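Side-chain contact in thioredoxin domain-containing protein (Vibrio parahaemolyticus, PDB 2R5S), which is of unknown function but may take part in protein-disulfide reduction, the chain here being the tetratricopeptide-repeat domain of a longer protein: residues A23-V28 / A47-E52. Sequence-based numbering, arbitrary orientation.
Sequences AQALNV and ADCLLE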
ATOM      1  N   ALA A  23       6.701  -8.821   3.265  1.00 50.18           N
ATOM      2  CA  ALA A  23       7.460  -7.612   3.427  1.00 48.93           C
ATOM      3  C   ALA A  23       8.917  -7.969   3.651  1.00 48.79           C
ATOM      4  O   ALA A  23       9.764  -7.359   3.019  1.00 47.80           O
ATOM      5  CB  ALA A  23       6.898  -6.752   4.514  1.00 49.21           C
ATOM      6  N   GLN A  24       9.200  -9.014   4.445  1.00 47.35           N
ATOM      7  CA  GLN A  24      10.569  -9.586   4.494  1.00 47.34           C
ATOM      8  C   GLN A  24      11.078 -10.092   3.137  1.00 47.85           C
ATOM      9  O   GLN A  24      12.216  -9.763   2.713  1.00 47.54           O
ATOM     10  CB  GLN A  24      10.706 -10.685   5.570  1.00 47.43           C
ATOM     11  CG  GLN A  24      10.729 -10.161   6.950  1.00 46.80           C
ATOM     12  CD  GLN A  24      10.803 -11.284   7.980  1.00 52.95           C
ATOM     13  OE1 GLN A  24      11.819 -11.973   8.082  1.00 56.27           O
ATOM     14  NE2 GLN A  24       9.730 -11.470   8.748  1.00 48.47           N
ATOM     15  N   ALA A  25      10.225 -10.858   2.448  1.00 47.79           N
ATOM     16  CA  ALA A  25      10.504 -11.309   1.096  1.00 48.22           C
ATOM     17  C   ALA A  25      10.881 -10.175   0.126  1.00 49.24           C
ATOM     18  O   ALA A  25      11.792 -10.336  -0.687  1.00 49.56           O
ATOM     19  CB  ALA A  25       9.318 -12.131   0.561  1.00 46.59           C
ATOM     20  N   LEU A  26      10.179  -9.041   0.187  1.00 51.31           N
ATOM     21  CA  LEU A  26      10.490  -7.850  -0.675  1.00 52.51           C
ATOM     22  C   LEU A  26      11.801  -7.209  -0.281  1.00 52.58           C
ATOM     23  O   LEU A  26      12.572  -6.686  -1.116  1.00 53.14           O
ATOM     24  CB  LEU A  26       9.404  -6.776  -0.518  1.00 52.94           C
ATOM     25  CG  LEU A  26       8.257  -6.756  -1.528  1.00 55.81           C
ATOM     26  CD1 LEU A  26       7.018  -6.005  -0.927  1.00 55.16           C
ATOM     27  CD2 LEU A  26       8.695  -6.137  -2.817  1.00 57.07           C
ATOM     28  N   ASN A  27      12.058  -7.252   1.010  1.00 51.44           N
ATOM     29  CA  ASN A  27      13.358  -6.830   1.493  1.00 52.28           C
ATOM     30  C   ASN A  27      14.540  -7.692   1.007  1.00 52.44           C
ATOM     31  O   ASN A  27      15.593  -7.157   0.598  1.00 51.75           O
ATOM     32  CB  ASN A  27      13.356  -6.730   2.990  1.00 51.25           C
ATOM     33  CG  ASN A  27      14.661  -6.206   3.526  1.00 52.86           C
ATOM     34  OD1 ASN A  27      15.446  -6.957   4.106  1.00 53.42           O
ATOM     35  ND2 ASN A  27      14.901  -4.917   3.350  1.00 53.32           N
ATOM     36  N   VAL A  28      14.359  -9.018   0.997  1.00 52.50           N
ATOM     37  CA  VAL A  28      15.451  -9.878   0.511  1.00 51.94           C
ATOM     38  C   VAL A  28      15.656  -9.716  -1.009  1.00 52.48           C
ATOM     39  O   VAL A  28      16.787  -9.767  -1.517  1.00 51.54           O
ATOM     40  CB  VAL A  28      15.211 -11.320   0.895  1.00 51.17           C
ATOM     41  CG1 VAL A  28      16.248 -12.197   0.283  1.00 48.95           C
ATOM     42  CG2 VAL A  28      15.192 -11.472   2.471  1.00 51.97           C
ATOM     43  N   ALA A  47       5.893  -8.990  -7.530  1.00 54.08           N
ATOM     44  CA  ALA A  47       4.527  -8.548  -7.840  1.00 52.49           C
ATOM     45  C   ALA A  47       3.546  -9.088  -6.838  1.00 53.43           C
ATOM     46  O   ALA A  47       2.725  -8.351  -6.368  1.00 54.69           O
ATOM     47  CB  ALA A  47       4.147  -8.969  -9.182  1.00 52.40           C
ATOM     48  N   ASP A  48       3.623 -10.386  -6.525  1.00 52.75           N
ATOM     49  CA  ASP A  48       2.747 -11.005  -5.539  1.00 54.69           C
ATOM     50  C   ASP A  48       2.964 -10.314  -4.205  1.00 55.21           C
ATOM     51  O   ASP A  48       2.026 -10.144  -3.465  1.00 55.67           O
ATOM     52  CB  ASP A  48       3.121 -12.475  -5.440  1.00 53.87           C
ATOM     53  CG  ASP A  48       2.222 -13.247  -4.570  1.00 58.82           C
ATOM     54  OD1 ASP A  48       1.059 -12.869  -4.402  1.00 67.27           O
ATOM     55  OD2 ASP A  48       2.664 -14.312  -4.079  1.00 63.51           O
ATOM     56  N   CYS A  49       4.208  -9.919  -3.893  1.00 54.22           N
ATOM     57  CA  CYS A  49       4.470  -9.326  -2.604  1.00 55.46           C
ATOM     58  C   CYS A  49       3.858  -7.902  -2.524  1.00 56.44           C
ATOM     59  O   CYS A  49       3.300  -7.460  -1.478  1.00 57.84           O
ATOM     60  CB  CYS A  49       5.984  -9.309  -2.323  1.00 54.98           C
ATOM     61  SG  CYS A  49       6.687 -10.917  -1.881  1.00 58.36           S
ATOM     62  N   LEU A  50       3.951  -7.172  -3.615  1.00 55.66           N
ATOM     63  CA  LEU A  50       3.458  -5.806  -3.612  1.00 56.67           C
ATOM     64  C   LEU A  50       1.924  -5.839  -3.368  1.00 57.80           C
ATOM     65  O   LEU A  50       1.340  -5.107  -2.539  1.00 58.64           O
ATOM     66  CB  LEU A  50       3.801  -5.146  -4.936  1.00 54.26           C
ATOM     67  CG  LEU A  50       5.284  -4.957  -5.113  1.00 55.76           C
ATOM     68  CD1 LEU A  50       5.587  -4.433  -6.528  1.00 56.34           C
ATOM     69  CD2 LEU A  50       5.766  -3.949  -4.075  1.00 55.21           C
ATOM     70  N   LEU A  51       1.284  -6.738  -4.072  1.00 59.32           N
ATOM     71  CA  LEU A  51      -0.117  -6.846  -4.011  1.00 59.94           C
ATOM     72  C   LEU A  51      -0.588  -7.321  -2.644  1.00 61.08           C
ATOM     73  O   LEU A  51      -1.638  -6.877  -2.171  1.00 62.90           O
ATOM     74  CB  LEU A  51      -0.533  -7.850  -5.068  1.00 59.98           C
ATOM     75  CG  LEU A  51      -1.826  -7.646  -5.799  1.00 62.75           C
ATOM     76  CD1 LEU A  51      -1.439  -6.896  -7.036  1.00 60.85           C
ATOM     77  CD2 LEU A  51      -2.378  -9.038  -6.141  1.00 63.05           C
ATOM     78  N   GLU A  52       0.130  -8.251  -2.008  1.00 60.65           N
ATOM     79  CA  GLU A  52      -0.300  -8.738  -0.704  1.00 59.19           C
ATOM     80  C   GLU A  52      -0.084  -7.651   0.339  1.00 59.88           C
ATOM     81  O   GLU A  52      -0.639  -7.704   1.438  1.00 59.16           O
ATOM     82  CB  GLU A  52       0.513  -9.967  -0.294  1.00 59.32           C
ATOM     83  CG  GLU A  52       0.287 -11.195  -1.141  1.00 60.07           C
ATOM     84  CD  GLU A  52      -1.191 -11.601  -1.190  1.00 62.79           C
ATOM     85  OE1 GLU A  52      -1.895 -11.348  -2.226  1.00 66.78           O
ATOM     86  OE2 GLU A  52      -1.632 -12.119  -0.178  1.00 59.22           O
TER
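A25 meets C49 through a single apolar touch, an example of two small side chains fitted against each other where helices pack. The methyl CB of A25 lies 3.8 Å from SG of C49. That sulfur stands anti to its own carbonyl carbon and beside its backbone N (chi1 -75°), a setting that carries it toward the alanine while its CB remains for the next residue along. L16 of helix 9-18 also packs on A25, and L17 of the same helix on C49, so a third helix closes over this end of the contact.

L26 follows and reaches further across. Its branch point comes down on the cysteine's methylene, with L26 CG 3.5 Å from C49 CB, and the methyl CD1 of L26 adds a second touch at 3.7 Å to that same C49 CB. Both methyls of L26 also reach CD2 of L50, CD2 at 3.9 Å and CD1 at 4.0 Å. Although the L50 side chain sets out away from the facing helix, its CD2 still comes near these methyls, and the two leucines cross at about a right angle. L50 also rests on A59 of helix 56-63, which links the contact to the following helix.

The grip is wholly apolar and modest, burying 184 Å² in all. The backbones come nearest at L26 and C49, with CA atoms 6.5 Å apart, and the axes of the two segments pass at 9.3 Å with 140° between their directions. Such roughly antiparallel packing of short helices is typical of the stacked helices of tetratricopeptide repeats, the region of this protein in which both segments lie.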